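Local coordinates for phospholethanolamine N-methyltransferase 2 (Haemonchus contortus, PDB 4KRI), which probably transfers methyl groups from S-adenosylmethionine to phosphomonomethylethanolamine on the way to phosphocholine in a parasitic nematode, at residues C13-H16 / V17-G20; N142-L145 / D146-Y149; E378-L381 / E382-E385; N208-L211 / A212-R216; E81-D84 / K85-T88. One frame throughout, in Å; residues are numbered along the deposited sequence.

Contact 1: residues C13-H16 / V17-G20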
loop_
_atom_site.group_PDB
_atom_site.type_symbol
_atom_site.label_atom_id
_atom_site.label_comp_id
_atom_site.label_asym_id
_atom_site.label_seq_id
_atom_site.Cartn_x
_atom_site.Cartn_y
_atom_site.Cartn_z
ATOM N N CYS A 13 -1.566 14.972 -6.479
ATOM C CA CYS A 13 -2.160 13.658 -6.727
ATOM C C CYS A 13 -2.636 13.514 -8.171
ATOM O O CYS A 13 -2.455 12.457 -8.795
ATOM C CB CYS A 13 -3.313 13.392 -5.765
ATOM S SG CYS A 13 -2.778 13.120 -4.053
ATOM N N LEU A 14 -3.233 14.573 -8.704
ATOM C CA LEU A 14 -3.679 14.581 -10.098
ATOM C C LEU A 14 -2.478 14.376 -11.018
ATOM O O LEU A 14 -2.517 13.564 -11.944
ATOM C CB LEU A 14 -4.398 15.903 -10.427
ATOM C CG LEU A 14 -4.780 16.089 -11.901
ATOM C CD1 LEU A 14 -5.687 14.942 -12.390
ATOM C CD2 LEU A 14 -5.453 17.450 -12.108
ATOM N N HIS A 15 -1.400 15.100 -10.747
ATOM C CA HIS A 15 -0.204 14.986 -11.587
ATOM C C HIS A 15 0.555 13.660 -11.481
ATOM O O HIS A 15 1.383 13.360 -12.337
ATOM C CB HIS A 15 0.709 16.196 -11.393
ATOM C CG HIS A 15 0.178 17.428 -12.055
ATOM N ND1 HIS A 15 0.338 17.674 -13.403
ATOM C CD2 HIS A 15 -0.566 18.456 -11.572
ATOM C CE1 HIS A 15 -0.264 18.810 -13.715
ATOM N NE2 HIS A 15 -0.815 19.305 -12.623
ATOM N N HIS A 16 0.260 12.846 -10.470
ATOM C CA HIS A 16 0.808 11.486 -10.453
ATOM C C HIS A 16 0.325 10.699 -11.664
ATOM O O HIS A 16 1.045 9.837 -12.192
ATOM C CB HIS A 16 0.406 10.739 -9.188
ATOM C CG HIS A 16 1.028 11.284 -7.946
ATOM N ND1 HIS A 16 0.481 11.097 -6.694
ATOM C CD2 HIS A 16 2.152 12.019 -7.762
ATOM C CE1 HIS A 16 1.244 11.692 -5.794
ATOM N NE2 HIS A 16 2.265 12.255 -6.413
ATOM N N VAL A 17 -0.911 10.978 -12.077
ATOM C CA VAL A 17 -1.527 10.287 -13.199
ATOM C C VAL A 17 -1.280 11.006 -14.518
ATOM O O VAL A 17 -0.885 10.375 -15.502
ATOM C CB VAL A 17 -3.043 10.133 -13.007
ATOM C CG1 VAL A 17 -3.639 9.320 -14.145
ATOM C CG2 VAL A 17 -3.331 9.475 -11.687
ATOM N N ILE A 18 -1.502 12.316 -14.554
ATOM C CA ILE A 18 -1.407 13.037 -15.828
ATOM C C ILE A 18 -0.016 13.612 -16.121
ATOM O O ILE A 18 0.220 14.150 -17.207
ATOM C CB ILE A 18 -2.505 14.118 -15.992
ATOM C CG1 ILE A 18 -2.269 15.279 -15.028
ATOM C CG2 ILE A 18 -3.882 13.508 -15.768
ATOM C CD1 ILE A 18 -3.202 16.477 -15.263
ATOM N N LYS A 19 0.893 13.482 -15.161
ATOM C CA LYS A 19 2.296 13.837 -15.381
ATOM C C LYS A 19 2.487 15.319 -15.722
ATOM O O LYS A 19 2.101 16.189 -14.946
ATOM C CB LYS A 19 2.912 12.942 -16.466
ATOM C CG LYS A 19 2.778 11.452 -16.177
ATOM C CD LYS A 19 3.846 10.982 -15.211
ATOM C CE LYS A 19 3.792 9.470 -15.011
ATOM N NZ LYS A 19 2.773 9.075 -13.999
ATOM N N GLY A 20 3.090 15.603 -16.872
ATOM C CA GLY A 20 3.373 16.985 -17.239
ATOM C C GLY A 20 2.216 17.703 -17.911
ATOM O O GLY A 20 2.324 18.891 -18.218
#

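Contact 2: residues N142-L145 / D146-Y149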
loop_
_atom_site.group_PDB
_atom_site.type_symbol
_atom_site.label_atom_id
_atom_site.label_comp_id
_atom_site.label_asym_id
_atom_site.label_seq_id
_atom_site.Cartn_x
_atom_site.Cartn_y
_atom_site.Cartn_z
ATOM N N ASN A 142 -4.114 8.223 -0.529
ATOM C CA ASN A 142 -3.107 8.911 0.261
ATOM C C ASN A 142 -3.729 9.574 1.469
ATOM O O ASN A 142 -4.943 9.788 1.520
ATOM C CB ASN A 142 -2.414 9.997 -0.564
ATOM C CG ASN A 142 -1.460 9.430 -1.590
ATOM O OD1 ASN A 142 -0.339 9.020 -1.255
ATOM N ND2 ASN A 142 -1.878 9.444 -2.857
ATOM N N GLU A 143 -2.890 9.909 2.438
ATOM C CA GLU A 143 -3.332 10.757 3.544
ATOM C C GLU A 143 -3.099 12.214 3.201
ATOM O O GLU A 143 -2.086 12.552 2.576
ATOM C CB GLU A 143 -2.539 10.444 4.816
ATOM C CG GLU A 143 -2.696 9.026 5.331
ATOM C CD GLU A 143 -1.814 8.774 6.543
ATOM O OE1 GLU A 143 -0.585 8.745 6.364
ATOM O OE2 GLU A 143 -2.328 8.649 7.683
ATOM N N VAL A 144 -4.020 13.077 3.635
ATOM C CA VAL A 144 -3.794 14.511 3.573
ATOM C C VAL A 144 -2.724 14.864 4.603
ATOM O O VAL A 144 -2.929 14.685 5.806
ATOM C CB VAL A 144 -5.074 15.305 3.907
ATOM C CG1 VAL A 144 -4.798 16.815 3.844
ATOM C CG2 VAL A 144 -6.168 14.928 2.939
ATOM N N LEU A 145 -1.573 15.337 4.143
ATOM C CA LEU A 145 -0.426 15.488 5.045
ATOM C C LEU A 145 -0.598 16.668 6.002
ATOM O O LEU A 145 -0.135 16.622 7.150
ATOM C CB LEU A 145 0.887 15.581 4.249
ATOM C CG LEU A 145 1.225 14.273 3.532
ATOM C CD1 LEU A 145 2.420 14.450 2.609
ATOM C CD2 LEU A 145 1.495 13.171 4.540
ATOM N N ASP A 146 -1.279 17.713 5.545
ATOM C CA ASP A 146 -1.558 18.846 6.405
ATOM C C ASP A 146 -2.278 18.352 7.645
ATOM O O ASP A 146 -2.044 18.834 8.753
ATOM C CB ASP A 146 -2.437 19.845 5.658
ATOM C CG ASP A 146 -2.587 21.137 6.387
ATOM O OD1 ASP A 146 -1.654 21.973 6.309
ATOM O OD2 ASP A 146 -3.646 21.329 7.035
ATOM N N SER A 147 -3.158 17.382 7.462
ATOM C CA SER A 147 -3.976 16.928 8.583
ATOM C C SER A 147 -3.145 16.128 9.579
ATOM O O SER A 147 -3.388 16.192 10.781
ATOM C CB SER A 147 -5.160 16.104 8.070
ATOM O OG SER A 147 -6.006 16.938 7.299
ATOM N N VAL A 148 -2.153 15.391 9.081
ATOM C CA VAL A 148 -1.253 14.681 9.980
ATOM C C VAL A 148 -0.442 15.659 10.819
ATOM O O VAL A 148 -0.344 15.530 12.053
ATOM C CB VAL A 148 -0.273 13.780 9.190
ATOM C CG1 VAL A 148 0.751 13.169 10.150
ATOM C CG2 VAL A 148 -1.039 12.669 8.452
ATOM N N TYR A 149 0.138 16.654 10.158
ATOM C CA TYR A 149 1.125 17.506 10.814
ATOM C C TYR A 149 0.542 18.630 11.663
ATOM O O TYR A 149 1.210 19.101 12.571
ATOM C CB TYR A 149 2.098 18.085 9.781
ATOM C CG TYR A 149 2.844 16.996 9.040
ATOM C CD1 TYR A 149 3.471 15.968 9.726
ATOM C CD2 TYR A 149 2.920 17.006 7.658
ATOM C CE1 TYR A 149 4.155 14.970 9.043
ATOM C CE2 TYR A 149 3.594 16.015 6.971
ATOM C CZ TYR A 149 4.217 15.004 7.666
ATOM O OH TYR A 149 4.901 14.012 6.971
#

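Contact 3: residues E378-L381 / E382-E385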
loop_
_atom_site.group_PDB
_atom_site.type_symbol
_atom_site.label_atom_id
_atom_site.label_comp_id
_atom_site.label_asym_id
_atom_site.label_seq_id
_atom_site.Cartn_x
_atom_site.Cartn_y
_atom_site.Cartn_z
ATOM N N GLU A 378 15.126 -21.582 12.527
ATOM C CA GLU A 378 15.056 -21.341 13.972
ATOM C C GLU A 378 13.775 -20.595 14.344
ATOM O O GLU A 378 13.116 -20.928 15.329
ATOM C CB GLU A 378 16.258 -20.518 14.458
ATOM C CG GLU A 378 17.636 -21.075 14.136
ATOM C CD GLU A 378 18.759 -20.144 14.600
ATOM O OE1 GLU A 378 19.941 -20.555 14.553
ATOM O OE2 GLU A 378 18.456 -19.000 15.015
ATOM N N ILE A 379 13.442 -19.581 13.551
ATOM C CA ILE A 379 12.253 -18.775 13.791
ATOM C C ILE A 379 10.978 -19.620 13.685
ATOM O O ILE A 379 10.086 -19.517 14.534
ATOM C CB ILE A 379 12.185 -17.564 12.825
ATOM C CG1 ILE A 379 13.273 -16.542 13.179
ATOM C CG2 ILE A 379 10.821 -16.909 12.900
ATOM C CD1 ILE A 379 13.547 -15.497 12.103
ATOM N N LEU A 380 10.901 -20.467 12.661
ATOM C CA LEU A 380 9.718 -21.308 12.475
ATOM C C LEU A 380 9.529 -22.238 13.664
ATOM O O LEU A 380 8.404 -22.439 14.135
ATOM C CB LEU A 380 9.821 -22.120 11.182
ATOM C CG LEU A 380 9.709 -21.363 9.854
ATOM C CD1 LEU A 380 10.140 -22.263 8.708
ATOM C CD2 LEU A 380 8.291 -20.883 9.630
ATOM N N LEU A 381 10.632 -22.787 14.163
ATOM C CA LEU A 381 10.580 -23.694 15.315
ATOM C C LEU A 381 10.111 -22.998 16.595
ATOM O O LEU A 381 9.310 -23.552 17.354
ATOM C CB LEU A 381 11.947 -24.334 15.563
ATOM C CG LEU A 381 12.404 -25.331 14.498
ATOM C CD1 LEU A 381 13.844 -25.768 14.731
ATOM C CD2 LEU A 381 11.479 -26.531 14.496
ATOM N N GLU A 382 10.638 -21.800 16.834
ATOM C CA GLU A 382 10.284 -21.009 18.009
ATOM C C GLU A 382 8.830 -20.586 17.919
ATOM O O GLU A 382 8.060 -20.734 18.872
ATOM C CB GLU A 382 11.184 -19.773 18.090
ATOM C CG GLU A 382 10.878 -18.830 19.249
ATOM C CD GLU A 382 11.974 -17.796 19.466
ATOM O OE1 GLU A 382 12.914 -17.735 18.640
ATOM O OE2 GLU A 382 11.899 -17.047 20.467
ATOM N N GLU A 383 8.459 -20.045 16.763
ATOM C CA GLU A 383 7.091 -19.614 16.531
ATOM C C GLU A 383 6.114 -20.766 16.763
ATOM O O GLU A 383 5.098 -20.595 17.439
ATOM C CB GLU A 383 6.953 -19.008 15.124
ATOM C CG GLU A 383 7.510 -17.578 15.042
ATOM C CD GLU A 383 7.531 -17.002 13.629
ATOM O OE1 GLU A 383 7.778 -15.786 13.493
ATOM O OE2 GLU A 383 7.328 -17.761 12.656
ATOM N N ARG A 384 6.435 -21.948 16.246
ATOM C CA ARG A 384 5.517 -23.078 16.379
ATOM C C ARG A 384 5.359 -23.579 17.811
ATOM O O ARG A 384 4.263 -23.986 18.208
ATOM C CB ARG A 384 5.887 -24.243 15.459
ATOM C CG ARG A 384 4.767 -25.274 15.365
ATOM C CD ARG A 384 5.199 -26.499 14.619
ATOM N NE ARG A 384 6.346 -27.120 15.268
ATOM C CZ ARG A 384 6.979 -28.184 14.794
ATOM N NH1 ARG A 384 6.567 -28.749 13.667
ATOM N NH2 ARG A 384 8.018 -28.686 15.447
ATOM N N GLU A 385 6.431 -23.557 18.595
ATOM C CA GLU A 385 6.293 -23.986 19.983
ATOM C C GLU A 385 5.369 -23.007 20.699
ATOM O O GLU A 385 4.662 -23.378 21.631
ATOM C CB GLU A 385 7.646 -24.085 20.688
ATOM C CG GLU A 385 7.614 -24.944 21.954
ATOM C CD GLU A 385 7.225 -26.397 21.683
ATOM O OE1 GLU A 385 7.463 -26.887 20.553
ATOM O OE2 GLU A 385 6.679 -27.049 22.600
HETATM O O HOH W 1 9.111 -26.369 17.669
#

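Contact 4: residues N208-L211 / A212-R216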
loop_
_atom_site.group_PDB
_atom_site.type_symbol
_atom_site.label_atom_id
_atom_site.label_comp_id
_atom_site.label_asym_id
_atom_site.label_seq_id
_atom_site.Cartn_x
_atom_site.Cartn_y
_atom_site.Cartn_z
ATOM N N ASN A 208 11.901 -8.338 17.561
ATOM C CA ASN A 208 13.330 -8.555 17.736
ATOM C C ASN A 208 14.032 -8.841 16.415
ATOM O O ASN A 208 15.162 -8.402 16.195
ATOM C CB ASN A 208 13.597 -9.700 18.711
ATOM C CG ASN A 208 13.268 -9.335 20.138
ATOM O OD1 ASN A 208 13.294 -8.160 20.507
ATOM N ND2 ASN A 208 12.978 -10.342 20.956
ATOM N N GLN A 209 13.378 -9.590 15.535
ATOM C CA GLN A 209 14.033 -9.940 14.281
ATOM C C GLN A 209 14.081 -8.736 13.364
ATOM O O GLN A 209 15.089 -8.495 12.701
ATOM C CB GLN A 209 13.336 -11.102 13.576
ATOM C CG GLN A 209 14.036 -11.538 12.293
ATOM C CD GLN A 209 15.429 -12.119 12.538
ATOM O OE1 GLN A 209 15.621 -12.941 13.431
ATOM N NE2 GLN A 209 16.405 -11.700 11.731
ATOM N N ASN A 210 12.995 -7.981 13.314
ATOM C CA ASN A 210 13.003 -6.796 12.470
ATOM C C ASN A 210 14.066 -5.793 12.908
ATOM O O ASN A 210 14.675 -5.118 12.075
ATOM C CB ASN A 210 11.630 -6.140 12.399
ATOM C CG ASN A 210 11.505 -5.233 11.204
ATOM O OD1 ASN A 210 11.489 -5.705 10.063
ATOM N ND2 ASN A 210 11.460 -3.929 11.447
ATOM N N LEU A 211 14.319 -5.708 14.209
ATOM C CA LEU A 211 15.342 -4.782 14.684
ATOM C C LEU A 211 16.723 -5.230 14.214
ATOM O O LEU A 211 17.557 -4.411 13.826
ATOM C CB LEU A 211 15.321 -4.672 16.211
ATOM C CG LEU A 211 16.314 -3.684 16.816
ATOM C CD1 LEU A 211 15.959 -2.260 16.393
ATOM C CD2 LEU A 211 16.333 -3.801 18.330
ATOM N N ALA A 212 16.962 -6.535 14.251
ATOM C CA ALA A 212 18.237 -7.084 13.802
ATOM C C ALA A 212 18.441 -6.796 12.312
ATOM O O ALA A 212 19.543 -6.462 11.888
ATOM C CB ALA A 212 18.297 -8.581 14.085
ATOM N N ILE A 213 17.369 -6.903 11.527
ATOM C CA ILE A 213 17.445 -6.607 10.096
ATOM C C ILE A 213 17.706 -5.120 9.839
ATOM O O ILE A 213 18.544 -4.767 9.006
ATOM C CB ILE A 213 16.166 -7.068 9.374
ATOM C CG1 ILE A 213 16.027 -8.579 9.542
ATOM C CG2 ILE A 213 16.188 -6.695 7.899
ATOM C CD1 ILE A 213 14.911 -9.166 8.774
ATOM N N LEU A 214 17.011 -4.245 10.562
ATOM C CA LEU A 214 17.209 -2.803 10.386
ATOM C C LEU A 214 18.649 -2.381 10.643
ATOM O O LEU A 214 19.169 -1.471 9.992
ATOM C CB LEU A 214 16.292 -2.011 11.315
ATOM C CG LEU A 214 14.839 -1.965 10.860
ATOM C CD1 LEU A 214 13.985 -1.223 11.898
ATOM C CD2 LEU A 214 14.734 -1.294 9.492
ATOM N N LYS A 215 19.296 -3.038 11.592
ATOM C CA LYS A 215 20.677 -2.712 11.911
ATOM C C LYS A 215 21.643 -3.021 10.767
ATOM O O LYS A 215 22.732 -2.461 10.704
ATOM C CB LYS A 215 21.112 -3.435 13.192
ATOM C CG LYS A 215 20.563 -2.758 14.453
ATOM C CD LYS A 215 20.893 -3.554 15.716
ATOM C CE LYS A 215 20.243 -2.919 16.946
ATOM N NZ LYS A 215 20.479 -3.721 18.185
ATOM N N ARG A 216 21.238 -3.900 9.861
ATOM C CA ARG A 216 22.104 -4.252 8.740
ATOM C C ARG A 216 22.150 -3.181 7.649
ATOM O O ARG A 216 22.892 -3.311 6.670
ATOM C CB ARG A 216 21.720 -5.623 8.195
ATOM C CG ARG A 216 21.836 -6.682 9.280
ATOM C CD ARG A 216 21.666 -8.061 8.754
ATOM N NE ARG A 216 22.645 -8.370 7.720
ATOM C CZ ARG A 216 22.804 -9.586 7.209
ATOM N NH1 ARG A 216 22.058 -10.581 7.657
ATOM N NH2 ARG A 216 23.703 -9.802 6.263
#

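Contact 5: residues E81-D84 / K85-T88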
loop_
_atom_site.group_PDB
_atom_site.type_symbol
_atom_site.label_atom_id
_atom_site.label_comp_id
_atom_site.label_asym_id
_atom_site.label_seq_id
_atom_site.Cartn_x
_atom_site.Cartn_y
_atom_site.Cartn_z
ATOM N N GLU A 81 -27.351 4.695 -1.263
ATOM C CA GLU A 81 -28.154 5.192 -2.378
ATOM C C GLU A 81 -27.660 6.562 -2.839
ATOM O O GLU A 81 -27.557 6.813 -4.041
ATOM C CB GLU A 81 -29.646 5.224 -2.022
ATOM C CG GLU A 81 -30.401 3.967 -2.450
ATOM C CD GLU A 81 -31.709 3.769 -1.699
ATOM O OE1 GLU A 81 -32.173 2.610 -1.615
ATOM O OE2 GLU A 81 -32.273 4.767 -1.196
ATOM N N LYS A 82 -27.349 7.439 -1.886
ATOM C CA LYS A 82 -26.739 8.725 -2.218
ATOM C C LYS A 82 -25.342 8.552 -2.801
ATOM O O LYS A 82 -24.964 9.268 -3.730
ATOM C CB LYS A 82 -26.674 9.646 -0.999
ATOM C CG LYS A 82 -28.036 10.107 -0.493
ATOM C CD LYS A 82 -27.883 11.186 0.560
ATOM C CE LYS A 82 -29.227 11.530 1.187
ATOM N NZ LYS A 82 -29.052 12.226 2.495
ATOM N N LEU A 83 -24.570 7.617 -2.251
ATOM C CA LEU A 83 -23.228 7.350 -2.768
ATOM C C LEU A 83 -23.312 6.840 -4.207
ATOM O O LEU A 83 -22.516 7.233 -5.056
ATOM C CB LEU A 83 -22.477 6.353 -1.875
ATOM C CG LEU A 83 -21.016 6.055 -2.240
ATOM C CD1 LEU A 83 -20.167 7.305 -2.164
ATOM C CD2 LEU A 83 -20.435 4.983 -1.342
ATOM N N ASP A 84 -24.294 5.991 -4.488
ATOM C CA ASP A 84 -24.464 5.470 -5.845
ATOM C C ASP A 84 -24.789 6.587 -6.841
ATOM O O ASP A 84 -24.304 6.578 -7.976
ATOM C CB ASP A 84 -25.572 4.419 -5.891
ATOM C CG ASP A 84 -25.186 3.126 -5.211
ATOM O OD1 ASP A 84 -23.978 2.874 -5.016
ATOM O OD2 ASP A 84 -26.106 2.350 -4.883
ATOM N N LYS A 85 -25.626 7.531 -6.426
ATOM C CA LYS A 85 -25.928 8.686 -7.268
ATOM C C LYS A 85 -24.669 9.490 -7.576
ATOM O O LYS A 85 -24.472 9.930 -8.708
ATOM C CB LYS A 85 -27.005 9.576 -6.634
ATOM C CG LYS A 85 -28.394 9.257 -7.130
ATOM C CD LYS A 85 -29.458 9.739 -6.166
ATOM C CE LYS A 85 -30.842 9.352 -6.665
ATOM N NZ LYS A 85 -31.111 9.940 -8.013
ATOM N N PHE A 86 -23.813 9.665 -6.575
ATOM C CA PHE A 86 -22.578 10.415 -6.778
ATOM C C PHE A 86 -21.627 9.697 -7.720
ATOM O O PHE A 86 -21.068 10.311 -8.621
ATOM C CB PHE A 86 -21.844 10.689 -5.462
ATOM C CG PHE A 86 -20.399 11.047 -5.661
ATOM C CD1 PHE A 86 -20.041 12.306 -6.121
ATOM C CD2 PHE A 86 -19.398 10.119 -5.425
ATOM C CE1 PHE A 86 -18.706 12.638 -6.329
ATOM C CE2 PHE A 86 -18.065 10.441 -5.633
ATOM C CZ PHE A 86 -17.720 11.708 -6.078
ATOM N N ILE A 87 -21.411 8.404 -7.498
ATOM C CA ILE A 87 -20.458 7.679 -8.344
ATOM C C ILE A 87 -20.944 7.692 -9.782
ATOM O O ILE A 87 -20.155 7.860 -10.714
ATOM C CB ILE A 87 -20.254 6.238 -7.880
ATOM C CG1 ILE A 87 -19.742 6.232 -6.441
ATOM C CG2 ILE A 87 -19.265 5.526 -8.790
ATOM C CD1 ILE A 87 -19.686 4.849 -5.810
ATOM N N THR A 88 -22.251 7.524 -9.945
ATOM C CA THR A 88 -22.878 7.589 -11.257
ATOM C C THR A 88 -22.630 8.942 -11.911
ATOM O O THR A 88 -22.199 9.007 -13.062
ATOM C CB THR A 88 -24.386 7.327 -11.157
ATOM O OG1 THR A 88 -24.590 6.004 -10.649
ATOM C CG2 THR A 88 -25.044 7.446 -12.523
#

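Contact 1: residues C13-H16 / V17-G20
His15 and Lys19 close the end of helix 5-18 through a side-chain bond onto the backbone. The imidazole of His15 can be followed outward from CB: His15 CB and CG pass Lys19 O at 3.8 and 3.7 Å, and only ND1 reaches bonding distance, donating to Lys19 O at 2.8 Å with an N-H...O angle of 164°. That oxygen sits only 9° out of the ring plane, so the bond meets the ring at its edge and limits its rotation about CB-CG. ND1 therefore carries a hydrogen. CE1 meets Ile18 CD1 at 4.1 Å, the methyl lying over one face of the ring.

Ile18 turns CG1 between its own N and carbonyl carbon (chi1 69°), an uncommon choice in a helix, and this sends CD1 back to Leu14 CG at 3.7 Å. Both are branched aliphatic residues, suited to a turn that is partly buried. Leu14 O accepts two amides, a nearly straight bond from Ile18 N and a more bent one from Val17 N, as happens where a helix tightens at its end.

The helix ends at Lys19, which has positive phi. Its long chain, bent at chi2 and chi4, curls back until NZ donates a hydrogen bond to His16 O at 2.6 Å, near the helix terminus, where a positive charge is probably favourable; Glu284 is a second, long and weak ionic partner.

Cys13 and Val17 pack on strand 156-166, Leu14, Val17 and Ile18 on Val99 of strand 98-105, and His16 meets Tyr283 edge-to-face.

Contact 2: residues N142-L145 / D146-Y149
Val144 and Ser147 meet where strand 132-143 gives way to helix 145-151, with Val144 at the N-cap position. Among the backbone bonds, Tyr149 N to Leu145 O is the firm one, at 3.0 Å and 160°. Val144 O takes two amides, Ser147 N at 3.2 Å and Val148 N at 3.4 Å, but both bonds are weak.

The van der Waals contacts are local. Val144 CG1, anti to its amide nitrogen (chi1 180°), lies 3.7 Å from Ser147 OG. Leu145 CB touches Tyr149 CE2 at 3.9 Å, and the phenol ring leans back along the turn so that CD2 comes 3.1 Å from Leu145 O. Tyrosine suits this exposed position, where its broad ring can lie against the turn.

The polar ends of two buried side chains bond to other parts of the chain. Ser147 is small enough to sit in the buried first turn, and its OG is hydrogen-bonded to Asp156 OD2. Glu143 OE1 accepts from Tyr275 N, which satisfies part of a buried carboxylate.

Gln9 of helix 5-18 bonds to Glu143 O and Leu145 N, Val144 packs on strand 156-166, and Leu145 and Tyr149 touch Thr274 of strand 273-277.

Contact 3: residues E378-L381 / E382-E385
Ile379 and Glu383 are brought together by their first torsions. In Ile379 the CG2 branch stands anti to the backbone N, while in Glu383 CG is anti to the carbonyl carbon (chi1 -77°) and the chain beyond it is extended. The two side chains therefore run side by side in the same direction, one turn apart. Ile379 CG2 lies 3.3 Å from Glu383 OE1 and 3.4 Å from Glu383 CD, the methyl sitting over one face of the carboxylate. Such a buried acid needs polar partners: Glu383 OE1 accepts from Gly205 N and Glu383 OE2 from Trp410 NE1, which together fix the rotation of the group.

Toward the more exposed side, Arg384 bends at chi3, which leaves NH2 4.2 Å from Leu381 CD2. A water donates to Leu381 O at 2.8 Å and has weak links to Arg384 NH2 and Glu385 OE1. Arginine suits this place because its long chain serves both the leucine methyl and the water.

Regular i to i+4 amide bonds carry the turn; that from Glu383 N to Ile379 O measures 2.8 Å at 167°.

In what is probably a Rossmann-like methyltransferase fold, helix 373-389 packs Leu380 on Trp410, Leu414 and Ile417 of helix 400-418, where Leu381 also touches Leu414. Glu383 faces helix 187-197, and the Leu380 side chain lies about 6 Å from bound phosphomonomethylethanolamine.

Contact 4: residues N208-L211 / A212-R216
Asn208 and Ala212 are joined by a backbone bond, Ala212 N to Asn208 O at 3.2 Å; the small alanine suits this exposed face.

Gln209 comes next. The bend at chi2 (65°) turns its amide toward the following turn, putting NE2 3.8 Å from Ile213 CG1. The same Ile213 CG1 lies 3.3 Å from Gln209 O, so it is close to both backbone and amide. The amide's other end is used elsewhere, Gln209 OE1 accepting from Arg375 NE.

Asn210 follows the same pattern with a shorter chain. CG is anti to the backbone N, and ND2 passes beside Leu214 CD1 at 3.7 Å while Leu214 CG rests against Asn210 O. Both ends of this buried amide are bonded: ND2 donates to Gln239 OE1 and OD1 accepts from Arg296 NH1, which fixes which way the flat group is turned. Asparagine, with one donor and one acceptor end, serves both.

Leu211 closes the segment at a partly exposed position. Its CG meets Lys215 CE at 4.0 Å, and Lys215 NZ stays alongside Leu211 CD2, the extended lysine shielding the leucine.

Helix 206-215 flanks the parallel strands of what is probably a Rossmann-like methyltransferase fold. It lies against strand 290-296 through Gln209, Asn210 and Ile213, and against helix 235-244 through Leu211 and Leu214. Ile213 also reaches strand 320-329, and the Asn210 side chain is about 5 Å from bound S-adenosylhomocysteine.

Contact 5: residues E81-D84 / K85-T88
Thr88 and Asp84 belong to a run of regular i to i+4 helical bonds that passes through Glu81-Thr88 within the helix. The amides of Lys85, Phe86 and Ile87 reach the carbonyls of Glu81, Lys82 and Leu83, the bond of Ile87 N to Leu83 O being 2.9 Å at 166°. Asp84 O is gripped twice, by Thr88 N at 3.0 Å and by Thr88 OG1 at 2.7 Å. The two donors come from opposite faces of the carbonyl plane. Thr88 OG1 is anti to its carbonyl carbon (chi1 -62°), which points it back at the preceding turn; this hydroxyl-to-carbonyl bond is how threonine often satisfies its hydroxyl inside a helix.

These residues lie on helix 80-93, in the N-terminal region characteristic of phosphoethanolamine methyltransferase 2. The helix is amphipathic: Leu83, Phe86 and Ile87 are buried, Glu81 and Lys85 exposed.

Leu83 CG lies 4.0 Å from Ile87 CD1, with both side chains resting on Tyr121 and Phe122 of helix 114-124. Phe86 CD2 is more distant, 4.4 Å from Leu83 CD1, and its ring packs on Leu73. Asp84 OD1 reaches across to Tyr121 OH of helix 114-124, and Lys82 NZ forms a salt bridge with Glu75.

Overall arrangement
From the N terminus, contact 1 ends helix 5-18, contact 5 lies within helix 80-93, and contact 2 turns strand 132-143 into helix 145-151, all in the N-terminal half. Contact 4 lies on helix 206-215 and contact 3 within helix 373-389, in the half that holds the ligands. Each is local, so none closes a long loop; they follow in series, without nesting or crossing. Contacts 1 and 2 touch through Cys13 SG and Asn142 ND2, 4.0 Å apart, tying helix 5-18 to strand 132-143. Helix 206-215 meets helix 373-389 where Ile379 CD1 and Gln209 OE1 lie 3.5 Å apart. Contacts 5 and 3 have centres about 50 Å apart.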